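Local coordinates for protein BugD (Bordetella pertussis Tohama I, PDB 2F5X) that binds aspartic acid as a periplasmic solute receptor and probably delivers it to a tripartite tricarboxylate transporter-type uptake system, at residues T31-R36 and T193-Q198; V109-T114 and L275-L280; V23-G28 and L78-G83; L38-R43 and D265-E270. All coordinates share one frame; numbering follows the deposited sequence.

Contact 1: residues T31-R36 and T193-Q198. With ASP (aspartic acid), chain D.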
loop_
_atom_site.group_PDB
_atom_site.type_symbol
_atom_site.label_atom_id
_atom_site.label_comp_id
_atom_site.label_asym_id
_atom_site.label_seq_id
_atom_site.Cartn_x
_atom_site.Cartn_y
_atom_site.Cartn_z
ATOM N N THR A 31 2.349 5.254 1.622
ATOM C CA THR A 31 3.347 5.059 0.572
ATOM C C THR A 31 4.273 6.269 0.467
ATOM O O THR A 31 5.469 6.125 0.214
ATOM C CB THR A 31 2.656 4.752 -0.758
ATOM O OG1 THR A 31 1.898 3.548 -0.607
ATOM C CG2 THR A 31 3.675 4.398 -1.850
ATOM N N ASP A 32 3.717 7.461 0.666
ATOM C CA ASP A 32 4.535 8.677 0.708
ATOM C C ASP A 32 5.579 8.626 1.835
ATOM O O ASP A 32 6.728 9.056 1.658
ATOM C CB ASP A 32 3.630 9.904 0.870
ATOM C CG ASP A 32 4.384 11.199 0.701
ATOM O OD1 ASP A 32 5.006 11.399 -0.374
ATOM O OD2 ASP A 32 4.422 12.063 1.598
ATOM N N ASN A 33 5.173 8.102 2.989
ATOM C CA ASN A 33 6.076 7.962 4.134
ATOM C C ASN A 33 7.252 7.052 3.785
ATOM O O ASN A 33 8.401 7.370 4.092
ATOM C CB ASN A 33 5.334 7.427 5.363
ATOM C CG ASN A 33 4.391 8.460 5.983
ATOM O OD1 ASN A 33 4.488 9.656 5.710
ATOM N ND2 ASN A 33 3.485 7.995 6.835
ATOM N N VAL A 34 6.962 5.923 3.137
ATOM C CA VAL A 34 8.017 5.009 2.702
ATOM C C VAL A 34 8.923 5.711 1.687
ATOM O O VAL A 34 10.147 5.675 1.794
ATOM C CB VAL A 34 7.428 3.716 2.082
ATOM C CG1 VAL A 34 8.535 2.840 1.490
ATOM C CG2 VAL A 34 6.636 2.934 3.120
ATOM N N ALA A 35 8.295 6.362 0.710
ATOM C CA ALA A 35 9.011 6.989 -0.393
ATOM C C ALA A 35 9.969 8.065 0.083
ATOM O O ALA A 35 11.112 8.115 -0.358
ATOM C CB ALA A 35 8.019 7.569 -1.398
ATOM N N ARG A 36 9.524 8.917 1.004
ATOM C CA ARG A 36 10.381 10.023 1.405
ATOM C C ARG A 36 11.568 9.560 2.245
ATOM O O ARG A 36 12.664 10.111 2.129
ATOM C CB ARG A 36 9.574 11.146 2.043
ATOM C CG ARG A 36 8.791 11.897 0.952
ATOM C CD ARG A 36 7.870 12.965 1.423
ATOM N NE ARG A 36 6.918 13.346 0.379
ATOM C CZ ARG A 36 7.030 14.423 -0.389
ATOM N NH1 ARG A 36 8.072 15.250 -0.257
ATOM N NH2 ARG A 36 6.096 14.674 -1.298
ATOM N N THR A 193 0.060 0.274 8.567
ATOM C CA THR A 193 0.694 0.765 9.800
ATOM C C THR A 193 1.635 1.957 9.589
ATOM O O THR A 193 1.873 2.725 10.515
ATOM C CB THR A 193 1.427 -0.367 10.559
ATOM O OG1 THR A 193 2.413 -0.973 9.707
ATOM C CG2 THR A 193 0.456 -1.498 10.909
ATOM N N THR A 194 2.154 2.126 8.377
ATOM C CA THR A 194 2.977 3.301 8.058
ATOM C C THR A 194 2.146 4.581 8.062
ATOM O O THR A 194 2.706 5.688 8.048
ATOM C CB THR A 194 3.619 3.142 6.678
ATOM O OG1 THR A 194 2.645 2.576 5.794
ATOM C CG2 THR A 194 4.766 2.123 6.720
ATOM N N ASN A 195 0.818 4.437 8.060
ATOM C CA ASN A 195 -0.078 5.587 8.223
ATOM C C ASN A 195 -0.857 5.617 9.542
ATOM O O ASN A 195 -1.242 6.702 10.024
ATOM C CB ASN A 195 -1.050 5.696 7.037
ATOM C CG ASN A 195 -1.685 7.076 6.926
ATOM O OD1 ASN A 195 -0.988 8.097 6.953
ATOM N ND2 ASN A 195 -3.011 7.113 6.802
ATOM N N THR A 196 -1.093 4.448 10.134
ATOM C CA THR A 196 -2.008 4.370 11.277
ATOM C C THR A 196 -1.325 4.310 12.636
ATOM O O THR A 196 -1.968 4.588 13.644
ATOM C CB THR A 196 -2.945 3.158 11.183
ATOM O OG1 THR A 196 -2.169 1.955 11.228
ATOM C CG2 THR A 196 -3.686 3.120 9.861
ATOM N N THR A 197 -0.049 3.922 12.675
ATOM C CA THR A 197 0.632 3.700 13.959
ATOM C C THR A 197 0.502 4.904 14.883
ATOM O O THR A 197 0.123 4.774 16.038
ATOM C CB THR A 197 2.122 3.387 13.748
ATOM O OG1 THR A 197 2.249 2.147 13.056
ATOM C CG2 THR A 197 2.809 3.116 15.084
ATOM N N GLN A 198 0.855 6.057 14.326
ATOM C CA GLN A 198 0.797 7.371 14.940
ATOM C C GLN A 198 -0.562 7.621 15.634
ATOM O O GLN A 198 -0.636 8.008 16.820
ATOM C CB GLN A 198 1.071 8.407 13.810
ATOM C CG GLN A 198 2.379 8.148 12.921
ATOM C CD GLN A 198 2.182 7.294 11.635
ATOM O OE1 GLN A 198 1.537 6.259 11.668
ATOM N NE2 GLN A 198 2.786 7.729 10.516
HETATM N N ASP D . -0.891 3.303 0.032
HETATM C CA ASP D . -1.932 4.333 -0.259
HETATM C C ASP D . -1.460 5.731 0.111
HETATM O O ASP D . -2.285 6.633 0.355
HETATM C CB ASP D . -3.224 4.011 0.478
HETATM C CG ASP D . -3.873 2.746 -0.022
HETATM O OD1 ASP D . -4.812 2.267 0.656
HETATM O OD2 ASP D . -3.508 2.173 -1.080
HETATM O OXT ASP D . -0.248 5.940 0.167
HETATM O O HOH W 1 1.192 9.447 7.975
#

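Contact 2: residues V109-T114 and L275-L280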
loop_
_atom_site.group_PDB
_atom_site.type_symbol
_atom_site.label_atom_id
_atom_site.label_comp_id
_atom_site.label_asym_id
_atom_site.label_seq_id
_atom_site.Cartn_x
_atom_site.Cartn_y
_atom_site.Cartn_z
ATOM N N VAL A 109 9.492 -2.873 0.748
ATOM C CA VAL A 109 9.002 -3.175 2.092
ATOM C C VAL A 109 7.726 -4.012 1.998
ATOM O O VAL A 109 7.087 -4.062 0.948
ATOM C CB VAL A 109 8.683 -1.881 2.928
ATOM C CG1 VAL A 109 9.945 -1.104 3.280
ATOM C CG2 VAL A 109 7.660 -0.974 2.205
ATOM N N ASP A 110 7.355 -4.645 3.109
ATOM C CA ASP A 110 6.075 -5.337 3.235
ATOM C C ASP A 110 5.381 -4.772 4.486
ATOM O O ASP A 110 5.919 -4.860 5.593
ATOM C CB ASP A 110 6.330 -6.848 3.343
ATOM C CG ASP A 110 5.059 -7.673 3.342
ATOM O OD1 ASP A 110 3.952 -7.133 3.136
ATOM O OD2 ASP A 110 5.092 -8.904 3.554
ATOM N N VAL A 111 4.204 -4.174 4.296
ATOM C CA VAL A 111 3.527 -3.409 5.356
ATOM C C VAL A 111 2.209 -4.064 5.740
ATOM O O VAL A 111 1.368 -4.301 4.876
ATOM C CB VAL A 111 3.276 -1.942 4.904
ATOM C CG1 VAL A 111 2.757 -1.061 6.061
ATOM C CG2 VAL A 111 4.566 -1.340 4.318
ATOM N N PRO A 112 2.001 -4.320 7.032
ATOM C CA PRO A 112 0.732 -4.895 7.487
ATOM C C PRO A 112 -0.342 -3.824 7.605
ATOM O O PRO A 112 -0.039 -2.624 7.569
ATOM C CB PRO A 112 1.087 -5.479 8.861
ATOM C CG PRO A 112 2.193 -4.574 9.378
ATOM C CD PRO A 112 2.943 -4.100 8.149
HETATM N N MSE A 113 -1.589 -4.255 7.723
HETATM C CA MSE A 113 -2.695 -3.314 7.862
HETATM C C MSE A 113 -3.430 -3.443 9.202
HETATM O O MSE A 113 -3.362 -4.487 9.872
HETATM C CB MSE A 113 -3.635 -3.436 6.664
HETATM C CG MSE A 113 -2.895 -3.231 5.332
HETATM SE SE MSE A 113 -4.082 -3.373 3.846
HETATM C CE MSE A 113 -4.918 -1.585 4.044
ATOM N N THR A 114 -4.099 -2.358 9.588
ATOM C CA THR A 114 -4.913 -2.295 10.793
ATOM C C THR A 114 -6.333 -1.895 10.439
ATOM O O THR A 114 -6.535 -0.963 9.651
ATOM C CB THR A 114 -4.368 -1.223 11.771
ATOM O OG1 THR A 114 -4.196 0.022 11.067
ATOM C CG2 THR A 114 -2.966 -1.601 12.263
ATOM N N LEU A 275 7.336 2.017 12.178
ATOM C CA LEU A 275 6.060 2.045 11.466
ATOM C C LEU A 275 5.514 0.664 11.124
ATOM O O LEU A 275 4.488 0.554 10.453
ATOM C CB LEU A 275 6.171 2.891 10.194
ATOM C CG LEU A 275 6.409 4.394 10.378
ATOM C CD1 LEU A 275 6.600 5.015 9.005
ATOM C CD2 LEU A 275 5.261 5.067 11.139
ATOM N N GLY A 276 6.203 -0.383 11.573
ATOM C CA GLY A 276 5.711 -1.746 11.441
ATOM C C GLY A 276 5.967 -2.394 10.093
ATOM O O GLY A 276 5.470 -3.499 9.825
ATOM N N ALA A 277 6.754 -1.721 9.256
ATOM C CA ALA A 277 7.089 -2.238 7.935
ATOM C C ALA A 277 8.285 -3.175 7.986
ATOM O O ALA A 277 9.289 -2.882 8.645
ATOM C CB ALA A 277 7.357 -1.095 6.959
ATOM N N GLU A 278 8.167 -4.308 7.303
ATOM C CA GLU A 278 9.291 -5.217 7.118
ATOM C C GLU A 278 10.075 -4.752 5.900
ATOM O O GLU A 278 9.493 -4.561 4.835
ATOM C CB GLU A 278 8.788 -6.644 6.872
ATOM C CG GLU A 278 9.905 -7.607 6.474
ATOM C CD GLU A 278 9.417 -8.977 6.040
ATOM O OE1 GLU A 278 10.230 -9.928 6.125
ATOM O OE2 GLU A 278 8.249 -9.110 5.594
ATOM N N VAL A 279 11.386 -4.577 6.048
ATOM C CA VAL A 279 12.220 -4.166 4.924
ATOM C C VAL A 279 12.664 -5.419 4.175
ATOM O O VAL A 279 13.168 -6.367 4.787
ATOM C CB VAL A 279 13.449 -3.328 5.380
ATOM C CG1 VAL A 279 14.285 -2.889 4.175
ATOM C CG2 VAL A 279 13.000 -2.104 6.175
ATOM N N LEU A 280 12.456 -5.422 2.858
ATOM C CA LEU A 280 12.746 -6.592 2.024
ATOM C C LEU A 280 14.161 -6.486 1.451
ATOM O O LEU A 280 14.377 -6.529 0.242
ATOM C CB LEU A 280 11.671 -6.738 0.930
ATOM C CG LEU A 280 10.243 -6.896 1.489
ATOM C CD1 LEU A 280 9.203 -6.978 0.381
ATOM C CD2 LEU A 280 10.149 -8.127 2.400
#

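Contact 3: residues V23-G28 and L78-G83. With ASP (aspartic acid), chain D.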
loop_
_atom_site.group_PDB
_atom_site.type_symbol
_atom_site.label_atom_id
_atom_site.label_comp_id
_atom_site.label_asym_id
_atom_site.label_seq_id
_atom_site.Cartn_x
_atom_site.Cartn_y
_atom_site.Cartn_z
ATOM N N VAL A 23 4.821 8.578 -6.515
ATOM C CA VAL A 23 3.997 7.858 -5.549
ATOM C C VAL A 23 2.547 8.106 -5.977
ATOM O O VAL A 23 2.100 9.251 -5.950
ATOM C CB VAL A 23 4.231 8.430 -4.129
ATOM C CG1 VAL A 23 3.184 7.915 -3.137
ATOM C CG2 VAL A 23 5.629 8.084 -3.654
ATOM N N PRO A 24 1.826 7.079 -6.438
ATOM C CA PRO A 24 0.455 7.271 -6.947
ATOM C C PRO A 24 -0.642 7.582 -5.916
ATOM O O PRO A 24 -1.796 7.183 -6.107
ATOM C CB PRO A 24 0.168 5.936 -7.645
ATOM C CG PRO A 24 1.570 5.397 -7.985
ATOM C CD PRO A 24 2.291 5.698 -6.668
ATOM N N PHE A 25 -0.292 8.310 -4.858
ATOM C CA PHE A 25 -1.234 8.653 -3.792
ATOM C C PHE A 25 -0.887 9.986 -3.175
ATOM O O PHE A 25 0.236 10.480 -3.321
ATOM C CB PHE A 25 -1.220 7.584 -2.694
ATOM C CG PHE A 25 -1.693 6.240 -3.168
ATOM C CD1 PHE A 25 -3.055 5.992 -3.343
ATOM C CD2 PHE A 25 -0.784 5.239 -3.461
ATOM C CE1 PHE A 25 -3.498 4.762 -3.806
ATOM C CE2 PHE A 25 -1.218 3.995 -3.919
ATOM C CZ PHE A 25 -2.578 3.753 -4.087
ATOM N N ALA A 26 -1.859 10.553 -2.464
ATOM C CA ALA A 26 -1.697 11.846 -1.818
ATOM C C ALA A 26 -0.512 11.862 -0.863
ATOM O O ALA A 26 -0.212 10.867 -0.194
ATOM C CB ALA A 26 -2.983 12.206 -1.076
ATOM N N ALA A 27 0.160 13.006 -0.810
ATOM C CA ALA A 27 1.266 13.222 0.116
ATOM C C ALA A 27 0.809 13.019 1.560
ATOM O O ALA A 27 -0.347 13.292 1.902
ATOM C CB ALA A 27 1.797 14.630 -0.064
ATOM N N GLY A 28 1.719 12.538 2.398
ATOM C CA GLY A 28 1.468 12.414 3.824
ATOM C C GLY A 28 0.888 11.080 4.265
ATOM O O GLY A 28 0.653 10.872 5.459
ATOM N N LEU A 78 8.876 4.607 -10.402
ATOM C CA LEU A 78 7.615 4.402 -9.706
ATOM C C LEU A 78 7.858 3.709 -8.379
ATOM O O LEU A 78 8.567 2.711 -8.332
ATOM C CB LEU A 78 6.694 3.531 -10.570
ATOM C CG LEU A 78 5.354 3.118 -9.960
ATOM C CD1 LEU A 78 4.442 4.339 -9.842
ATOM C CD2 LEU A 78 4.714 2.019 -10.812
ATOM N N LEU A 79 7.278 4.242 -7.305
ATOM C CA LEU A 79 7.179 3.484 -6.062
ATOM C C LEU A 79 5.711 3.171 -5.857
ATOM O O LEU A 79 4.895 4.074 -5.662
ATOM C CB LEU A 79 7.747 4.241 -4.854
ATOM C CG LEU A 79 7.645 3.378 -3.577
ATOM C CD1 LEU A 79 8.762 2.294 -3.505
ATOM C CD2 LEU A 79 7.618 4.226 -2.333
HETATM N N MSE A 80 5.373 1.893 -5.931
HETATM C CA MSE A 80 3.979 1.479 -5.858
HETATM C C MSE A 80 3.873 0.173 -5.082
HETATM O O MSE A 80 4.828 -0.596 -5.020
HETATM C CB MSE A 80 3.402 1.345 -7.283
HETATM C CG MSE A 80 1.899 1.004 -7.377
HETATM SE SE MSE A 80 0.727 2.149 -6.307
HETATM C CE MSE A 80 -0.925 1.105 -6.542
ATOM N N HIS A 81 2.702 -0.068 -4.506
ATOM C CA HIS A 81 2.477 -1.236 -3.672
ATOM C C HIS A 81 1.665 -2.319 -4.378
ATOM O O HIS A 81 1.457 -2.244 -5.596
ATOM C CB HIS A 81 1.870 -0.821 -2.325
ATOM C CG HIS A 81 0.538 -0.138 -2.420
ATOM N ND1 HIS A 81 -0.508 -0.625 -3.178
ATOM C CD2 HIS A 81 0.073 0.977 -1.808
ATOM C CE1 HIS A 81 -1.561 0.160 -3.027
ATOM N NE2 HIS A 81 -1.234 1.142 -2.202
ATOM N N ALA A 82 1.226 -3.321 -3.615
ATOM C CA ALA A 82 0.492 -4.479 -4.134
ATOM C C ALA A 82 -0.726 -4.126 -4.998
ATOM O O ALA A 82 -1.200 -4.960 -5.777
ATOM C CB ALA A 82 0.074 -5.403 -2.978
ATOM N N GLY A 83 -1.237 -2.906 -4.854
ATOM C CA GLY A 83 -2.303 -2.413 -5.721
ATOM C C GLY A 83 -1.925 -2.480 -7.191
ATOM O O GLY A 83 -2.793 -2.591 -8.058
HETATM N N ASP D . -0.891 3.303 0.032
HETATM C CA ASP D . -1.932 4.333 -0.259
HETATM C C ASP D . -1.460 5.731 0.111
HETATM O O ASP D . -2.285 6.633 0.355
HETATM C CB ASP D . -3.224 4.011 0.478
HETATM C CG ASP D . -3.873 2.746 -0.022
HETATM O OD1 ASP D . -4.812 2.267 0.656
HETATM O OD2 ASP D . -3.508 2.173 -1.080
HETATM O OXT ASP D . -0.248 5.940 0.167
#

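Contact 4: residues L38-R43 and D265-E270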
loop_
_atom_site.group_PDB
_atom_site.type_symbol
_atom_site.label_atom_id
_atom_site.label_comp_id
_atom_site.label_asym_id
_atom_site.label_seq_id
_atom_site.Cartn_x
_atom_site.Cartn_y
_atom_site.Cartn_z
ATOM N N LEU A 38 12.943 6.489 1.897
ATOM C CA LEU A 38 13.780 5.798 0.918
ATOM C C LEU A 38 14.538 6.771 0.008
ATOM O O LEU A 38 15.712 6.547 -0.329
ATOM C CB LEU A 38 12.935 4.835 0.076
ATOM C CG LEU A 38 13.706 3.981 -0.938
ATOM C CD1 LEU A 38 14.784 3.138 -0.256
ATOM C CD2 LEU A 38 12.737 3.112 -1.702
ATOM N N ALA A 39 13.866 7.846 -0.389
ATOM C CA ALA A 39 14.505 8.883 -1.204
ATOM C C ALA A 39 15.774 9.394 -0.519
ATOM O O ALA A 39 16.815 9.573 -1.161
ATOM C CB ALA A 39 13.514 10.031 -1.465
ATOM N N GLU A 40 15.692 9.586 0.795
ATOM C CA GLU A 40 16.836 10.051 1.572
ATOM C C GLU A 40 17.947 9.006 1.651
ATOM O O GLU A 40 19.129 9.341 1.505
ATOM C CB GLU A 40 16.385 10.453 2.975
ATOM C CG GLU A 40 17.501 10.931 3.880
ATOM C CD GLU A 40 17.004 11.491 5.198
ATOM O OE1 GLU A 40 15.789 11.772 5.327
ATOM O OE2 GLU A 40 17.842 11.652 6.112
ATOM N N SER A 41 17.572 7.749 1.882
ATOM C CA SER A 41 18.564 6.691 2.082
ATOM C C SER A 41 19.283 6.282 0.806
ATOM O O SER A 41 20.409 5.774 0.870
ATOM C CB SER A 41 17.962 5.462 2.789
ATOM O OG SER A 41 17.012 4.792 1.983
HETATM N N MSE A 42 18.646 6.496 -0.344
HETATM C CA MSE A 42 19.251 6.136 -1.630
HETATM C C MSE A 42 20.295 7.143 -2.096
HETATM O O MSE A 42 21.162 6.812 -2.904
HETATM C CB MSE A 42 18.181 6.016 -2.716
HETATM C CG MSE A 42 17.377 4.742 -2.665
HETATM SE SE MSE A 42 15.939 4.763 -3.984
HETATM C CE MSE A 42 16.952 4.329 -5.552
ATOM N N ARG A 43 20.195 8.371 -1.592
ATOM C CA ARG A 43 21.003 9.491 -2.089
ATOM C C ARG A 43 22.530 9.270 -2.144
ATOM O O ARG A 43 23.138 9.579 -3.175
ATOM C CB ARG A 43 20.647 10.792 -1.352
ATOM C CG ARG A 43 21.360 12.035 -1.899
ATOM C CD ARG A 43 21.003 13.299 -1.155
ATOM N NE ARG A 43 21.602 14.486 -1.760
ATOM C CZ ARG A 43 21.731 15.656 -1.141
ATOM N NH1 ARG A 43 21.305 15.805 0.112
ATOM N NH2 ARG A 43 22.286 16.683 -1.773
ATOM N N ASP A 265 20.203 0.750 4.711
ATOM C CA ASP A 265 20.533 1.916 5.526
ATOM C C ASP A 265 19.842 1.887 6.897
ATOM O O ASP A 265 18.634 1.667 6.974
ATOM C CB ASP A 265 20.121 3.175 4.762
ATOM C CG ASP A 265 20.308 4.426 5.567
ATOM O OD1 ASP A 265 21.453 4.924 5.624
ATOM O OD2 ASP A 265 19.368 4.976 6.168
ATOM N N PRO A 266 20.593 2.129 7.975
ATOM C CA PRO A 266 20.030 2.084 9.334
ATOM C C PRO A 266 18.912 3.079 9.625
ATOM O O PRO A 266 17.955 2.710 10.314
ATOM C CB PRO A 266 21.233 2.400 10.237
ATOM C CG PRO A 266 22.427 2.208 9.406
ATOM C CD PRO A 266 22.043 2.414 7.984
ATOM N N LYS A 267 19.039 4.315 9.146
ATOM C CA LYS A 267 18.002 5.323 9.391
ATOM C C LYS A 267 16.683 4.910 8.745
ATOM O O LYS A 267 15.610 4.968 9.374
ATOM C CB LYS A 267 18.433 6.706 8.887
ATOM C CG LYS A 267 17.443 7.819 9.241
ATOM C CD LYS A 267 17.881 9.178 8.705
ATOM C CE LYS A 267 16.811 10.232 8.974
ATOM N NZ LYS A 267 17.297 11.608 8.672
ATOM N N PHE A 268 16.765 4.486 7.491
ATOM C CA PHE A 268 15.579 3.997 6.793
ATOM C C PHE A 268 14.957 2.825 7.554
ATOM O O PHE A 268 13.755 2.819 7.820
ATOM C CB PHE A 268 15.924 3.602 5.351
ATOM C CG PHE A 268 14.767 2.999 4.603
ATOM C CD1 PHE A 268 13.712 3.802 4.161
ATOM C CD2 PHE A 268 14.719 1.629 4.368
ATOM C CE1 PHE A 268 12.627 3.250 3.483
ATOM C CE2 PHE A 268 13.638 1.068 3.694
ATOM C CZ PHE A 268 12.584 1.889 3.252
ATOM N N GLN A 269 15.777 1.840 7.916
ATOM C CA GLN A 269 15.279 0.649 8.616
ATOM C C GLN A 269 14.661 0.952 9.989
ATOM O O GLN A 269 13.656 0.335 10.360
ATOM C CB GLN A 269 16.371 -0.431 8.711
ATOM C CG GLN A 269 16.698 -1.069 7.350
ATOM C CD GLN A 269 16.573 -2.594 7.323
ATOM O OE1 GLN A 269 17.050 -3.244 6.377
ATOM N NE2 GLN A 269 15.943 -3.164 8.341
ATOM N N GLU A 270 15.239 1.905 10.723
ATOM C CA GLU A 270 14.673 2.317 12.009
ATOM C C GLU A 270 13.279 2.909 11.832
ATOM O O GLU A 270 12.353 2.560 12.574
ATOM C CB GLU A 270 15.578 3.319 12.734
ATOM C CG GLU A 270 15.105 3.702 14.139
ATOM C CD GLU A 270 14.705 2.511 15.011
ATOM O OE1 GLU A 270 15.414 1.474 15.012
ATOM O OE2 GLU A 270 13.668 2.614 15.706
HETATM O O HOH W 2 21.961 6.245 3.211
#

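Contact 1: residues T31-R36 and T193-Q198
Asn33 reaches across to the first turn of helix 193-201 and gives a hydrogen from ND2 to the main-chain O of Thr194 at 2.7 Å. The oxygen lies almost in the Asn33 amide plane, although the N-H...O angle of 147° shows a moderate bend. Thr194 O is gripped twice: Gln198 NE2 arrives from the opposite face of the carbonyl plane at 3.2 Å, so the two amides, tip to tip, converge on one acceptor. A water accepts from Asn33 ND2 and lies 2.8 Å from Asn195 OD1, to which it may donate, while Asn195 ND2 is held by Asp191. Beside this polar cluster the contact is thin and apolar, with Val34 CG2 at 4.1 Å from Thr194 CG2.

Two residues before Asn33, Thr31 holds the bound aspartic acid. Its N donates to the ligand OXT at 3.1 Å, and its OG1, set beside its own backbone N (chi1 -61°), accepts from the ligand N at 2.9 Å. His239 also bonds to this hydroxyl. The axes of segments 31-36 and 193-198 approach to 9.2 Å, 105° apart in direction, and the pair flanks this periplasmic binding protein's amino-acid pocket, which Gln192, just before helix 193-201, also lines.

Contact 2: residues V109-T114 and L275-L280
Val109 lays CG1, anti to its carbonyl carbon (chi1 -68°), against Val279, 4.3 Å from CG2. The same residue brings CA within 3.1 Å of Glu278 O in a CA-H...O contact. Farther along, Val111 CG2 meets Ala277 CB at 3.9 Å. The main chains are joined by a reciprocal pair of hydrogen bonds between Asp110 and Glu278: Asp110 N gives to Glu278 O at 2.7 Å and Glu278 N to Asp110 O at 2.9 Å, both with N-H...O angles of 160°. These bonds mark a hydrogen-bonded antiparallel pair, next to the non-hydrogen-bonded pair of Val109 and Val279.

On the face carrying Asp110 and Glu278 the two carboxylates come close, OD2 of Asp110 lying 3.8 Å from OE2 of Glu278, which would be expected to disfavour full charge on both. Leu280 packs CD1 over the main chain of Val109, 3.6 Å from its O. At the other end Pro112 CD rests 3.1 Å from Gly276 O. Gly276, with positive phi, closes helix 266-274 in a Schellman motif; the chain then passes through Ala277 into the short strand 278-279, which pairs antiparallel with the long strand 102-117 of the mixed sheet.

Contact 3: residues V23-G28 and L78-G83
The Phe25 ring is covered on one face by the bound aspartic acid, whose CA sits over the ring centre, 3.4 Å above the plane. His81 approaches the same phenyl ring with nearly parallel planes, 21° apart, but slid so far that the rings barely overlap, with centroids 5.1 Å apart. Both imidazole nitrogens are used: NE2 donates to the ligand OD2 at 2.7 Å, near the ring plane, and ND1 accepts from Gly83 N at 2.9 Å, only 4° out of plane. The latter bond caps the turn leading into helix 83-86 and would fix the rotation of the ring. Phe25 and His81 form part of the aspartic acid pocket.

Met80, a selenomethionine in the crystal, makes an oblique Met-aromatic contact, SE lying 3.6 Å from Phe25 CE2. The bend at chi2 (51°) sets SE against both Phe25 and Pro24. Pro24 CG in turn meets Leu78 CD1 at 3.6 Å, the side chains crossing at about a right angle. The loop after strand 19-23 thus lies against the C-terminal part of its parallel neighbour 76-81, with Thr64 of helix 61-68 touching Pro24, Leu78 and Met80, and Thr31 of helix 30-46 touching Val23 and His81.

Contact 4: residues L38-R43 and D265-E270
Glu40 and Lys267 provide the ionic part: NZ of Lys267 donates to OE2 of Glu40 at 2.6 Å, meeting the carboxylate on its syn side, 22° out of its plane. Both chains are extended beyond CG and cross at about a right angle, spanning the exposed side of the interface.

The apolar part is built on Phe268. Over one face of its ring lies Leu38 CD1, offset toward the rim, while Leu38 CB touches CE1 at 3.8 Å. Leu263 of helix 249-263 touches both Leu38 and Phe268. Ser41, closest in backbone to Phe268, fits its OG 3.7 Å from Phe268 CB and its CB 3.7 Å from Asp265 OD2; the hydroxyl is itself hydrogen-bonded with Gly262 O.

Capping and water complete the polar set. Asp265 OD2 accepts from Phe268 N at 3.0 Å, on the anti side of the carboxylate and with an N-H...O angle of 167°. Its OD1 and Ser41 O both receive hydrogens from one water, at 2.8 Å each. Helix 30-46 and the N-capped start of helix 266-274 therefore form a nearly antiparallel helix pair, with segment directions 162° apart.

How the contacts relate
Contacts 1 and 4 each use helix 30-46, through its successive segments 31-36 and 38-43, their centres 14 Å apart, so one helix reaches from the ligand pocket to the pairing with helix 266-274. That helix is followed by strand 278-279, which makes contact 2; Phe268 packs on Val109 and Val279 between the two. Contact 1 is joined to contact 2 by probable hydrogen bonds of Thr193 with Leu275 and Thr196 with Thr114. Contacts 1 and 3, 11 Å apart, both touch the bound aspartic acid. Contact 3 closes along the chain before contact 2 opens, and both reach the same mixed sheet. Distant sequence regions thus converge around the pocket, with contact 4 farther out.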